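PDB 4IAU: beta-gamma-crystallin from Geodia cydonium, which is of unknown function but binds calcium and folds into two Greek-key domains of the beta-gamma-crystallin family. Local coordinates for residues 41-47 and 71-77; 32-36 and 59-63; 118-122 and 158-162; 52-57 and 91-95; 104-108 and 128-132. All coordinates share one frame; numbering follows the deposited sequence.

Contact 1: 41-47 and 71-77; sequences FYQQANY and FTPRSFR
Tyr42, Arg74 and Ser75 make a classic beta bulge where Ser75 of strand 75-78 pins the folded hairpin of a crystallin Greek key, residues 42-47. Tyr42 N donates to Ser75 O at 2.9 Å; Tyr42 O accepts from Arg74 N at 2.9 Å and, weakly, from Ser75 N. Serine suits its place because a short hydroxyl, held between backbone N and carbonyl carbon (chi1 60°), can serve two backbone groups. Ser75 OG donates to Gln44 O at 2.7 Å, in the carbonyl plane, and accepts from Tyr47 N at 2.9 Å, fixing the turn. The extended chain of Arg77 carries its guanidinium flat onto the Tyr47 ring: CD sits 3.7 Å from the ring centroid, and the two planes are only 14° apart. Arg77 NE, with its partner in the guanidinium plane, donates to Tyr42 OH at 3.1 Å. On the sheet face carrying Phe41 and Phe76, Phe41 CD2 rests, in one of its conformers, against Phe76 CB. Tyr42 OH bonds in turn to Phe94 O, and Arg77 NH2 to Gly96 O and Phe94 O. The cation is thus shared between a pi face and oxygen acceptors, and probably polarises the phenol, strengthening Tyr42 OH as a donor.

Contact 2: 32-36 and 59-63; sequences VRVTK and KLDES
Strands 32-36 and 59-61 cross instead of pairing, their axes coming within 7.2 Å at 55°, and near Val34 and Glu62 the backbones meet in a hydrogen bond from Ser63 N to Val34 O (2.9 Å). Beside this bond the extended Arg33, with CG anti to the backbone N (chi1 -178°), carries NE to Ser63 O at 2.9 Å. The fit is not flat: NE lies tilted from the plane of the Ser63 carbonyl, and that oxygen lies somewhat out of the guanidinium plane. An arginine serves here because it can cross the distance with methylenes and still end in a donor.

The apolar side chains point toward the other strand. Val32 CG1 and Leu60 CD1 meet tip to tip at 3.6 Å, while Val34 CG2 lies 3.9 Å from Leu60 CB. Val34 also turns its CB to Asp61 O at 3.4 Å; a beta-branched residue packs close to the main chain. Toward the end of strand 32-36, Glu62 OE2 approaches Lys36 CA at 3.5 Å and bonds to Gly37 N. A water links Val32 O with Ser63 OG, which also bonds to His65 O.

Val32 and Val34 extend this packing onto Val6, and Leu60 extends it onto Phe41. Two sheets packed face to face around such an aliphatic and aromatic core are typical of the crystallin Greek-key beta sandwich: strand 31-36 belongs to its four-stranded sheet and strand 57-61 edges the three-stranded one.

Contact 3: 118-122 and 158-162; sequences ISQGQ and SMERE
Arg161 stretches fully extended along residues 120-122. From CB the chain leaves with CG trans to the main-chain nitrogen (chi1 -171°) and runs straight as far as NE. CG passes Gln122 O at 3.9 Å, and NE comes to 4.1 Å from Gly121 CA. The guanidinium then lies with one face toward Gln120 O, near its rim, and NH2 ends 3.6 Å from Gly121 CA. NH1 donates to Val84 O, so the long arm brings its charge to a carbonyl of the chain leading into strand 86-89. Glycine fits position 121 because a CB there would run into Arg161 NE and crowd the preceding carbonyl oxygen. With a leucine in place of Arg161, Val84 O would probably be left without this donor and Gln120 O without the guanidinium face packed against it.

Beside this side chain, Glu162 N gives Gln122 O a nearly straight hydrogen bond of 2.8 Å (171° at the hydrogen). A water joins Gln122 N to Glu162 O, and Glu162 OE1 lies 3.6 Å from Gln122 CB, while OE2 forms a salt bridge to Arg137. Deeper down, Ile118 CD1 and the CE of selenomethionine Met159 meet tip to tip at 3.8 Å, two slender apolar ends in the buried interior; the selenium marks the labelled protein.

Ile118 ends strand 115-118 of the four-stranded sheet and strand 158-161 edges the three-stranded one of the C-terminal crystallin Greek-key sandwich; Met159 spans them, packing on Ala86 and Leu88 of strand 86-89 and on Trp123 of strand 123-126, which Arg161 also touches.

Contact 4: 52-57 and 91-95; sequences GGGSLW and HVNFG. With GOL (glycerol), chain C.
His91 lays its imidazole over Gly52, whose CA is 3.6 Å from the ring centroid and almost on the normal, a CH-pi contact where the second domain meets a loop of the first. Gly52 ends the preceding helix as the C-prime residue of a Schellman motif, where positive phi suits glycine. Segment 91-95, with Asn93 and Phe94 at positive phi, is the tip of the folded hairpin between strands 86-89 and 98-101. His91 ND1 donates at 2.8 Å to O2 of a glycerol, probably from the crystallisation liquor, in the ring plane, while NE2 bonds to Asp49. Val92 N donates to glycerol O3 at 2.9 Å, and O3 passes a bond on to Gly52 O at 2.8 Å. Val92 O faces Gly53 CA at 3.5 Å, where a side chain on Gly53 would collide with it. Asn93, a residue type that tolerates left-handed backbone angles, has CB 3.5 Å from the centroid of the Trp57 five-membered ring and an amide nearly parallel to the indole (16°). Asn93 ND2 donates to Gly53 O at 3.2 Å, from above the carbonyl plane, and a water joins Gly53 O to Asn93 O. Phe94 turns an edge to the face of Trp57, planes at 81°, with Phe94 CE2 3.6 Å from Trp57 CZ3. Gly95 N bends back to Val92 O. Bonded at ND1 to glycerol and at NE2 to Asp49, the imidazole is held against rotation.

Contact 5: 104-108 and 128-132; sequences SNPRI and QYDYA
Pro106 and Asp130 bring their CA atoms within 4.3 Å, and Asp130 N donates to Pro106 O at 2.8 Å, in the carbonyl plane on a lone pair. Segment 128-132 is the tip of a folded hairpin of the crystallin Greek-key motif, where Asp130 and Tyr131 both adopt positive phi. Across the contact, segment 104-108 is shaped by an Asx turn: Asn105 OD1 accepts from Arg107 N at 2.8 Å, a short side-chain acceptor that reaches the N-H two residues on.

Arg107 spreads over one face of Tyr129. CG leaves on the side away from the backbone N (chi1 -172°) and a bend at chi2 then brings CD 3.9 Å from the ring centroid, nearly on its normal. The guanidinium continues at 23° to the ring in a longer cation-pi contact, with CZ 4.7 Å from the centroid. A serine in place of Tyr129 is likely to set the arginine free to turn, because the ring beneath its methylenes and charge would be missing.

Tyr131 instead packs beside the rigid proline ring, its CZ 3.8 Å from Pro106 CB. Its OH lies 3.3 Å from Ser104 CB; Ser104 OG itself bonds to Arg161 N. Two waters meet Tyr129 OH: one accepts from Arg107 NE, and the other donates to Ile108 O at 2.6 Å.

Contacts 1 and 2 lie in the N-terminal half of the chain, centres about 15 Å apart, and both reach the sheet of strands 38-42, 57-61 and 75-78; Phe41 of the first packs on Val32 and Leu60 of the second. Contacts 3 and 5 lie in the C-terminal half, centres about 12 Å apart, joined through strand 158-161, where Ser158 bonds to Gln128 and Met159 to Asn105. Contact 4 pairs a loop of each half and adjoins contact 1, centres about 10 Å apart, through Phe94 O. Segments of contacts 1, 2 and 4 alternate along the chain, whereas contacts 3 and 5, whose segments likewise alternate, follow later. Two Greek-key domains are thus locked individually and docked together.

Contact 1: 41-47 and 71-77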
# COMPACT_ATOMS: atom_id res chain seq x y z
N PHE A 41 -3.16 -6.44 -3.55
CA PHE A 41 -3.22 -7.13 -4.83
C PHE A 41 -3.80 -6.20 -5.87
O PHE A 41 -4.74 -5.44 -5.56
CB PHE A 41 -4.04 -8.42 -4.74
CG PHE A 41 -3.52 -9.34 -3.64
CD1 PHE A 41 -3.92 -9.10 -2.32
CD2 PHE A 41 -2.63 -10.38 -3.94
CE1 PHE A 41 -3.34 -9.89 -1.34
CE2 PHE A 41 -2.05 -11.12 -2.94
CZ PHE A 41 -2.41 -10.84 -1.64
N TYR A 42 -3.28 -6.28 -7.11
CA TYR A 42 -3.64 -5.34 -8.14
C TYR A 42 -3.96 -6.08 -9.44
O TYR A 42 -3.29 -7.05 -9.79
CB TYR A 42 -2.49 -4.37 -8.41
CG TYR A 42 -2.00 -3.64 -7.18
CD1 TYR A 42 -1.07 -4.20 -6.34
CD2 TYR A 42 -2.49 -2.38 -6.84
CE1 TYR A 42 -0.63 -3.56 -5.20
CE2 TYR A 42 -2.04 -1.69 -5.71
CZ TYR A 42 -1.08 -2.29 -4.89
OH TYR A 42 -0.57 -1.67 -3.79
N GLN A 43 -4.92 -5.52 -10.18
CA GLN A 43 -5.32 -6.12 -11.45
C GLN A 43 -4.28 -5.97 -12.54
O GLN A 43 -4.21 -6.82 -13.45
CB GLN A 43 -6.66 -5.46 -11.85
CG GLN A 43 -7.23 -5.97 -13.14
CD GLN A 43 -8.61 -5.43 -13.39
OE1 GLN A 43 -8.90 -4.26 -13.05
NE2 GLN A 43 -9.46 -6.24 -13.97
N GLN A 44 -3.48 -4.90 -12.51
CA GLN A 44 -2.44 -4.65 -13.47
C GLN A 44 -1.07 -4.88 -12.85
O GLN A 44 -0.88 -4.75 -11.64
CB GLN A 44 -2.48 -3.21 -14.00
CG GLN A 44 -3.82 -2.78 -14.56
CD GLN A 44 -3.83 -1.32 -14.94
OE1 GLN A 44 -3.36 -0.46 -14.19
NE2 GLN A 44 -4.36 -1.03 -16.13
N ALA A 45 -0.09 -5.15 -13.72
CA ALA A 45 1.33 -5.19 -13.31
C ALA A 45 1.75 -3.85 -12.75
O ALA A 45 1.13 -2.81 -12.97
CB ALA A 45 2.19 -5.59 -14.49
N ASN A 46 2.85 -3.89 -12.00
CA ASN A 46 3.42 -2.65 -11.50
C ASN A 46 2.41 -1.87 -10.67
O ASN A 46 2.42 -0.64 -10.65
CB ASN A 46 4.05 -1.79 -12.62
CG ASN A 46 5.02 -2.65 -13.41
OD1 ASN A 46 5.88 -3.34 -12.87
ND2 ASN A 46 4.84 -2.64 -14.71
N TYR A 47 1.58 -2.59 -9.94
CA TYR A 47 0.75 -1.99 -8.89
C TYR A 47 -0.18 -0.96 -9.48
O TYR A 47 -0.38 0.14 -8.96
CB TYR A 47 1.58 -1.44 -7.73
CG TYR A 47 2.74 -2.37 -7.37
CD1 TYR A 47 2.52 -3.69 -7.03
CD2 TYR A 47 4.06 -1.91 -7.45
CE1 TYR A 47 3.56 -4.55 -6.75
CE2 TYR A 47 5.11 -2.77 -7.16
CZ TYR A 47 4.86 -4.10 -6.80
OH TYR A 47 5.84 -5.01 -6.49
N PHE A 71 -10.26 -10.92 -8.50
CA PHE A 71 -9.72 -10.83 -9.84
C PHE A 71 -8.40 -11.58 -9.84
O PHE A 71 -7.84 -11.87 -8.79
CB PHE A 71 -9.52 -9.35 -10.31
CG PHE A 71 -8.68 -8.55 -9.32
CD1 PHE A 71 -7.29 -8.59 -9.36
CD2 PHE A 71 -9.28 -7.77 -8.34
CE1 PHE A 71 -6.54 -7.97 -8.41
CE2 PHE A 71 -8.48 -7.11 -7.41
CZ PHE A 71 -7.13 -7.20 -7.44
N THR A 72 -7.89 -11.84 -11.03
CA THR A 72 -6.59 -12.48 -11.16
C THR A 72 -5.51 -11.42 -10.96
O THR A 72 -5.45 -10.48 -11.74
CB THR A 72 -6.42 -13.05 -12.57
OG1 THR A 72 -7.52 -13.94 -12.79
CG2 THR A 72 -5.11 -13.82 -12.69
N PRO A 73 -4.67 -11.53 -9.94
CA PRO A 73 -3.67 -10.47 -9.74
C PRO A 73 -2.62 -10.48 -10.84
O PRO A 73 -2.17 -11.54 -11.29
CB PRO A 73 -3.08 -10.77 -8.40
CG PRO A 73 -3.89 -11.81 -7.74
CD PRO A 73 -4.68 -12.50 -8.85
N ARG A 74 -2.16 -9.30 -11.21
CA ARG A 74 -0.96 -9.15 -12.04
C ARG A 74 0.20 -8.55 -11.27
O ARG A 74 1.32 -8.50 -11.81
CB ARG A 74 -1.26 -8.37 -13.32
CG ARG A 74 -2.10 -9.13 -14.34
CD ARG A 74 -1.27 -10.01 -15.27
NE ARG A 74 -0.71 -11.19 -14.67
CZ ARG A 74 -1.31 -12.37 -14.62
NH1 ARG A 74 -2.54 -12.51 -15.01
NH2 ARG A 74 -0.65 -13.42 -14.14
N SER A 75 0.01 -8.13 -10.03
CA SER A 75 1.07 -7.71 -9.15
C SER A 75 0.51 -7.69 -7.74
O SER A 75 -0.70 -7.63 -7.53
CB SER A 75 1.67 -6.35 -9.53
OG SER A 75 0.72 -5.30 -9.51
N PHE A 76 1.41 -7.72 -6.74
CA PHE A 76 0.98 -7.69 -5.35
C PHE A 76 2.21 -7.42 -4.51
O PHE A 76 3.35 -7.70 -4.90
CB PHE A 76 0.26 -8.99 -4.94
CG PHE A 76 1.01 -10.28 -5.19
CD1 PHE A 76 0.91 -10.90 -6.42
CD2 PHE A 76 1.81 -10.86 -4.23
CE1 PHE A 76 1.58 -12.11 -6.64
CE2 PHE A 76 2.46 -12.03 -4.47
CZ PHE A 76 2.36 -12.67 -5.68
N ARG A 77 1.97 -6.86 -3.30
CA ARG A 77 3.10 -6.49 -2.46
C ARG A 77 2.67 -6.38 -1.01
O ARG A 77 1.51 -6.06 -0.72
CB ARG A 77 3.75 -5.16 -2.92
CG ARG A 77 2.74 -4.00 -2.97
CD ARG A 77 3.46 -2.73 -3.43
NE ARG A 77 2.50 -1.70 -3.76
CZ ARG A 77 2.82 -0.56 -4.38
NH1 ARG A 77 4.10 -0.30 -4.66
NH2 ARG A 77 1.90 0.31 -4.73
O HOH W 1 -5.73 -9.10 -13.96

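Contact 2: 32-36 and 59-63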
# COMPACT_ATOMS: atom_id res chain seq x y z
N VAL A 32 -6.41 -17.07 -2.09
CA VAL A 32 -5.39 -16.39 -1.29
C VAL A 32 -5.59 -16.68 0.19
O VAL A 32 -6.73 -16.77 0.68
CB VAL A 32 -5.49 -14.87 -1.55
CG1 VAL A 32 -6.87 -14.30 -1.20
CG2 VAL A 32 -4.37 -14.09 -0.82
N ARG A 33 -4.49 -16.71 0.92
CA ARG A 33 -4.47 -16.66 2.37
C ARG A 33 -3.22 -15.89 2.82
O ARG A 33 -2.12 -16.39 2.68
CB ARG A 33 -4.47 -18.03 3.02
CG ARG A 33 -4.49 -17.99 4.53
CD ARG A 33 -4.45 -19.36 5.12
NE ARG A 33 -4.19 -19.32 6.55
CZ ARG A 33 -4.03 -20.40 7.30
NH1 ARG A 33 -4.17 -21.60 6.75
NH2 ARG A 33 -3.72 -20.20 8.58
N VAL A 34 -3.43 -14.67 3.34
CA VAL A 34 -2.34 -13.94 3.97
C VAL A 34 -2.07 -14.58 5.33
O VAL A 34 -2.97 -14.65 6.17
CB VAL A 34 -2.69 -12.46 4.16
CG1 VAL A 34 -1.61 -11.79 4.99
CG2 VAL A 34 -2.84 -11.77 2.82
N THR A 35 -0.85 -15.07 5.53
CA THR A 35 -0.50 -15.72 6.80
C THR A 35 0.30 -14.79 7.71
O THR A 35 0.22 -14.98 8.93
CB THR A 35 0.23 -17.02 6.54
OG1 THR A 35 1.40 -16.76 5.81
CG2 THR A 35 -0.70 -17.99 5.80
N LYS A 36 0.99 -13.80 7.17
CA LYS A 36 1.71 -12.82 7.98
C LYS A 36 1.66 -11.48 7.26
O LYS A 36 1.96 -11.37 6.08
CB LYS A 36 3.18 -13.16 8.20
CG LYS A 36 3.47 -14.49 8.85
CD LYS A 36 5.02 -14.70 8.92
CE LYS A 36 5.33 -16.02 9.46
NZ LYS A 36 6.84 -16.11 9.34
N LYS A 59 -6.91 -4.96 -0.55
CA LYS A 59 -6.01 -5.06 0.56
C LYS A 59 -6.50 -6.18 1.48
O LYS A 59 -7.67 -6.17 1.86
CB LYS A 59 -5.93 -3.72 1.32
CG LYS A 59 -4.99 -3.76 2.52
CD LYS A 59 -4.76 -2.52 3.36
CE LYS A 59 -5.71 -2.40 4.51
NZ LYS A 59 -5.78 -3.50 5.49
N LEU A 60 -5.63 -7.10 1.83
CA LEU A 60 -5.96 -8.22 2.66
C LEU A 60 -5.04 -8.36 3.86
O LEU A 60 -3.84 -8.20 3.81
CB LEU A 60 -5.89 -9.55 1.83
CG LEU A 60 -6.91 -9.62 0.69
CD1 LEU A 60 -6.66 -10.88 -0.13
CD2 LEU A 60 -8.33 -9.61 1.24
N ASP A 61 -5.72 -8.66 4.99
CA ASP A 61 -5.07 -8.88 6.27
C ASP A 61 -4.92 -10.37 6.54
O ASP A 61 -5.44 -11.23 5.82
CB ASP A 61 -5.90 -8.20 7.34
CG ASP A 61 -5.99 -6.70 7.23
OD1 ASP A 61 -5.29 -6.01 6.46
OD2 ASP A 61 -6.85 -6.16 7.95
N GLU A 62 -4.18 -10.67 7.60
CA GLU A 62 -3.98 -12.05 8.04
C GLU A 62 -5.30 -12.78 8.14
O GLU A 62 -6.31 -12.24 8.65
CB GLU A 62 -3.30 -12.01 9.40
CG GLU A 62 -1.81 -11.68 9.29
CD GLU A 62 -1.12 -11.23 10.56
OE1 GLU A 62 -1.77 -11.14 11.63
OE2 GLU A 62 0.14 -11.03 10.53
N SER A 63 -5.29 -14.03 7.74
CA SER A 63 -6.44 -14.90 7.71
C SER A 63 -6.07 -16.32 8.03
O SER A 63 -4.95 -16.75 7.76
CB SER A 63 -7.01 -14.87 6.28
OG SER A 63 -8.13 -15.66 6.02
O HOH W 2 -8.00 -15.41 3.08

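Contact 3: 118-122 and 158-162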
# COMPACT_ATOMS: atom_id res chain seq x y z
N ILE A 118 -1.62 4.12 7.14
CA ILE A 118 -0.93 4.42 8.38
C ILE A 118 -1.23 3.27 9.33
O ILE A 118 -2.37 3.08 9.76
CB ILE A 118 -1.32 5.76 9.00
CG1 ILE A 118 -1.10 6.90 8.00
CG2 ILE A 118 -0.52 5.97 10.27
CD1 ILE A 118 -1.39 8.30 8.51
N SER A 119 -0.20 2.49 9.66
CA SER A 119 -0.37 1.38 10.59
C SER A 119 -0.08 1.78 12.03
O SER A 119 -0.71 1.26 12.95
CB SER A 119 0.50 0.18 10.20
OG SER A 119 0.34 -0.90 11.12
N GLN A 120 0.87 2.65 12.26
CA GLN A 120 1.29 2.99 13.60
C GLN A 120 1.69 4.45 13.62
O GLN A 120 2.26 4.96 12.67
CB GLN A 120 2.50 2.15 14.02
CG GLN A 120 2.74 2.06 15.50
CD GLN A 120 4.01 1.26 15.77
OE1 GLN A 120 3.95 0.10 16.26
NE2 GLN A 120 5.23 1.54 15.39
N GLY A 121 1.42 5.10 14.77
CA GLY A 121 1.85 6.45 15.02
C GLY A 121 0.79 7.51 14.71
O GLY A 121 -0.11 7.34 13.95
N GLN A 122 1.05 8.67 15.35
CA GLN A 122 0.34 9.89 15.05
C GLN A 122 1.29 10.78 14.25
O GLN A 122 2.44 10.91 14.61
CB GLN A 122 -0.11 10.63 16.30
CG GLN A 122 -1.07 9.80 17.14
CD GLN A 122 -2.44 9.70 16.50
OE1 GLN A 122 -2.96 10.60 15.85
NE2 GLN A 122 -3.02 8.51 16.64
N SER A 158 6.04 16.67 3.38
CA SER A 158 6.73 16.21 4.54
C SER A 158 5.72 15.67 5.54
O SER A 158 4.53 16.05 5.48
CB SER A 158 7.64 17.25 5.17
OG SER A 158 6.97 18.42 5.57
N MSE A 159 6.16 14.78 6.42
CA MSE A 159 5.28 14.08 7.34
C MSE A 159 6.08 13.77 8.58
O MSE A 159 7.06 13.06 8.52
CB MSE A 159 4.66 12.87 6.64
CG MSE A 159 3.61 12.13 7.41
SE MSE A 159 2.68 10.92 6.22
CE MSE A 159 2.06 9.66 7.50
N GLU A 160 5.64 14.35 9.73
CA GLU A 160 6.38 14.29 10.96
C GLU A 160 5.66 13.34 11.92
O GLU A 160 4.44 13.44 12.12
CB GLU A 160 6.50 15.71 11.58
CG GLU A 160 7.45 15.69 12.75
CD GLU A 160 8.14 16.98 13.08
OE1 GLU A 160 7.34 17.92 13.16
OE2 GLU A 160 9.38 17.06 13.26
N ARG A 161 6.39 12.42 12.52
CA ARG A 161 5.82 11.52 13.50
C ARG A 161 5.87 12.19 14.85
O ARG A 161 6.92 12.65 15.29
CB ARG A 161 6.59 10.19 13.50
CG ARG A 161 5.90 9.15 14.35
CD ARG A 161 6.57 7.85 14.20
NE ARG A 161 5.90 6.83 14.96
CZ ARG A 161 5.82 5.53 14.67
NH1 ARG A 161 6.44 5.07 13.59
NH2 ARG A 161 5.08 4.89 15.54
N GLU A 162 4.74 12.22 15.52
CA GLU A 162 4.64 12.83 16.86
C GLU A 162 5.09 11.82 17.86
O GLU A 162 5.23 10.58 17.72
CB GLU A 162 3.20 13.27 17.13
CG GLU A 162 2.55 14.25 16.19
CD GLU A 162 1.21 14.81 16.64
OE1 GLU A 162 0.42 14.08 17.28
OE2 GLU A 162 0.91 16.00 16.38
O HOH W 3 3.26 8.78 17.30

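Contact 4: 52-57 and 91-95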
# COMPACT_ATOMS: atom_id res chain seq x y z
N GLY A 52 -3.22 4.50 -13.14
CA GLY A 52 -3.11 5.50 -12.10
C GLY A 52 -3.90 5.12 -10.86
O GLY A 52 -4.49 5.96 -10.19
N GLY A 53 -3.91 3.81 -10.52
CA GLY A 53 -4.61 3.30 -9.39
C GLY A 53 -6.07 3.00 -9.58
O GLY A 53 -6.71 2.51 -8.66
N GLY A 54 -6.60 3.24 -10.80
CA GLY A 54 -8.01 3.10 -11.02
C GLY A 54 -8.50 1.71 -11.39
O GLY A 54 -9.72 1.51 -11.39
N SER A 55 -7.63 0.77 -11.67
CA SER A 55 -8.01 -0.62 -11.89
C SER A 55 -8.36 -1.27 -10.53
O SER A 55 -8.31 -0.65 -9.48
CB SER A 55 -6.92 -1.37 -12.64
OG SER A 55 -6.78 -0.87 -13.94
N LEU A 56 -8.74 -2.55 -10.61
CA LEU A 56 -9.17 -3.22 -9.40
C LEU A 56 -7.98 -3.50 -8.48
O LEU A 56 -6.85 -3.70 -8.91
CB LEU A 56 -9.89 -4.54 -9.72
CG LEU A 56 -11.12 -4.43 -10.64
CD1 LEU A 56 -11.62 -5.80 -10.98
CD2 LEU A 56 -12.21 -3.55 -10.03
N TRP A 57 -8.27 -3.50 -7.19
CA TRP A 57 -7.31 -3.72 -6.14
C TRP A 57 -8.00 -4.27 -4.94
O TRP A 57 -9.21 -4.04 -4.74
CB TRP A 57 -6.60 -2.36 -5.82
CG TRP A 57 -7.59 -1.39 -5.24
CD1 TRP A 57 -8.47 -0.62 -5.96
CD2 TRP A 57 -7.85 -1.15 -3.86
NE1 TRP A 57 -9.26 0.09 -5.09
CE2 TRP A 57 -8.91 -0.20 -3.81
CE3 TRP A 57 -7.34 -1.62 -2.66
CZ2 TRP A 57 -9.42 0.25 -2.59
CZ3 TRP A 57 -7.84 -1.17 -1.45
CH2 TRP A 57 -8.87 -0.24 -1.45
N HIS A 91 -0.32 6.68 -6.46
CA HIS A 91 -1.66 6.70 -7.02
C HIS A 91 -2.71 6.50 -5.92
O HIS A 91 -2.39 6.00 -4.83
CB HIS A 91 -1.83 5.67 -8.09
CG HIS A 91 -0.90 5.78 -9.21
ND1 HIS A 91 -0.56 6.98 -9.77
CD2 HIS A 91 -0.20 4.83 -9.84
CE1 HIS A 91 0.32 6.76 -10.74
NE2 HIS A 91 0.55 5.46 -10.83
N VAL A 92 -3.92 6.90 -6.24
CA VAL A 92 -5.05 6.53 -5.40
C VAL A 92 -5.09 5.00 -5.27
O VAL A 92 -4.51 4.25 -6.06
CB VAL A 92 -6.38 7.05 -5.93
CG1 VAL A 92 -6.42 8.58 -5.94
CG2 VAL A 92 -6.72 6.48 -7.33
N ASN A 93 -5.78 4.53 -4.23
CA ASN A 93 -6.01 3.10 -4.07
C ASN A 93 -4.69 2.32 -4.01
O ASN A 93 -4.55 1.20 -4.47
CB ASN A 93 -6.89 2.52 -5.15
CG ASN A 93 -8.25 3.21 -5.20
OD1 ASN A 93 -8.76 3.67 -4.19
ND2 ASN A 93 -8.78 3.32 -6.41
N PHE A 94 -3.69 2.97 -3.40
CA PHE A 94 -2.44 2.33 -3.05
C PHE A 94 -1.67 1.88 -4.27
O PHE A 94 -0.86 0.92 -4.20
CB PHE A 94 -2.62 1.21 -2.01
CG PHE A 94 -3.62 1.62 -0.99
CD1 PHE A 94 -3.39 2.75 -0.18
CD2 PHE A 94 -4.82 0.96 -0.82
CE1 PHE A 94 -4.34 3.21 0.68
CE2 PHE A 94 -5.76 1.41 0.04
CZ PHE A 94 -5.53 2.56 0.81
N GLY A 95 -1.85 2.55 -5.41
CA GLY A 95 -1.15 2.17 -6.60
C GLY A 95 0.18 2.88 -6.78
O GLY A 95 0.47 3.89 -6.18
C1 GOL C . -2.38 11.45 -10.20
O1 GOL C . -2.02 12.13 -8.97
C2 GOL C . -2.47 9.95 -9.93
O2 GOL C . -1.33 9.56 -9.21
C3 GOL C . -3.74 9.67 -9.12
O3 GOL C . -3.87 8.29 -8.78
O HOH W 4 -4.92 0.62 -7.34

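Contact 5: 104-108 and 128-132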
# COMPACT_ATOMS: atom_id res chain seq x y z
N SER A 104 9.62 10.16 10.84
CA SER A 104 9.45 11.39 10.12
C SER A 104 10.23 11.43 8.83
O SER A 104 11.34 10.89 8.78
CB SER A 104 9.94 12.55 11.00
OG SER A 104 9.23 12.55 12.23
N ASN A 105 9.66 12.12 7.83
CA ASN A 105 10.34 12.32 6.55
C ASN A 105 10.17 13.75 6.15
O ASN A 105 9.03 14.20 5.92
CB ASN A 105 9.79 11.36 5.49
CG ASN A 105 10.53 11.42 4.20
OD1 ASN A 105 11.01 12.47 3.77
ND2 ASN A 105 10.65 10.27 3.54
N PRO A 106 11.25 14.55 6.06
CA PRO A 106 11.15 15.94 5.76
C PRO A 106 11.02 16.27 4.27
O PRO A 106 10.88 17.44 3.92
CB PRO A 106 12.48 16.51 6.33
CG PRO A 106 13.44 15.38 6.07
CD PRO A 106 12.63 14.13 6.36
N ARG A 107 11.16 15.27 3.42
CA ARG A 107 11.22 15.58 1.99
C ARG A 107 10.78 14.34 1.19
O ARG A 107 11.57 13.46 0.87
CB ARG A 107 12.59 16.07 1.56
CG ARG A 107 12.55 16.57 0.13
CD ARG A 107 13.47 17.74 -0.02
NE ARG A 107 13.68 18.04 -1.41
CZ ARG A 107 14.55 18.87 -1.91
NH1 ARG A 107 15.26 19.60 -1.05
NH2 ARG A 107 14.69 19.02 -3.22
N ILE A 108 9.50 14.32 0.89
CA ILE A 108 8.83 13.26 0.15
C ILE A 108 8.79 13.62 -1.32
O ILE A 108 8.31 14.71 -1.68
CB ILE A 108 7.42 13.06 0.69
CG1 ILE A 108 7.44 12.64 2.14
CG2 ILE A 108 6.61 12.09 -0.19
CD1 ILE A 108 6.19 12.87 2.91
N GLN A 128 4.47 21.49 2.44
CA GLN A 128 5.80 22.03 2.19
C GLN A 128 6.82 21.10 2.75
O GLN A 128 6.49 20.30 3.65
CB GLN A 128 5.92 23.42 2.86
CG GLN A 128 5.06 24.47 2.24
CD GLN A 128 5.14 25.78 2.96
OE1 GLN A 128 6.24 26.37 3.10
NE2 GLN A 128 3.97 26.22 3.40
N TYR A 129 8.05 21.15 2.27
CA TYR A 129 9.11 20.33 2.82
C TYR A 129 9.43 20.78 4.24
O TYR A 129 9.19 21.93 4.68
CB TYR A 129 10.35 20.43 1.93
CG TYR A 129 10.16 19.93 0.54
CD1 TYR A 129 9.66 18.65 0.30
CD2 TYR A 129 10.50 20.72 -0.54
CE1 TYR A 129 9.49 18.18 -0.99
CE2 TYR A 129 10.35 20.24 -1.82
CZ TYR A 129 9.82 18.98 -2.05
OH TYR A 129 9.71 18.46 -3.33
N ASP A 130 10.03 19.86 5.00
CA ASP A 130 10.66 20.17 6.27
C ASP A 130 9.72 20.80 7.27
O ASP A 130 10.13 21.61 8.12
CB ASP A 130 11.95 21.03 6.07
CG ASP A 130 12.85 20.99 7.25
OD1 ASP A 130 12.91 19.96 7.94
OD2 ASP A 130 13.62 21.99 7.37
N TYR A 131 8.45 20.36 7.24
CA TYR A 131 7.52 20.65 8.31
C TYR A 131 7.18 22.13 8.40
O TYR A 131 6.81 22.66 9.44
CB TYR A 131 7.96 20.11 9.69
CG TYR A 131 8.69 18.77 9.54
CD1 TYR A 131 8.13 17.67 8.93
CD2 TYR A 131 9.99 18.64 10.05
CE1 TYR A 131 8.82 16.47 8.81
CE2 TYR A 131 10.72 17.44 9.90
CZ TYR A 131 10.09 16.38 9.28
OH TYR A 131 10.75 15.17 9.12
N ALA A 132 7.20 22.80 7.25
CA ALA A 132 6.79 24.18 7.12
C ALA A 132 5.30 24.29 6.76
O ALA A 132 4.75 23.45 6.07
CB ALA A 132 7.67 24.91 6.07
O HOH W 5 12.20 16.91 -3.63
O HOH W 6 7.69 16.45 -3.57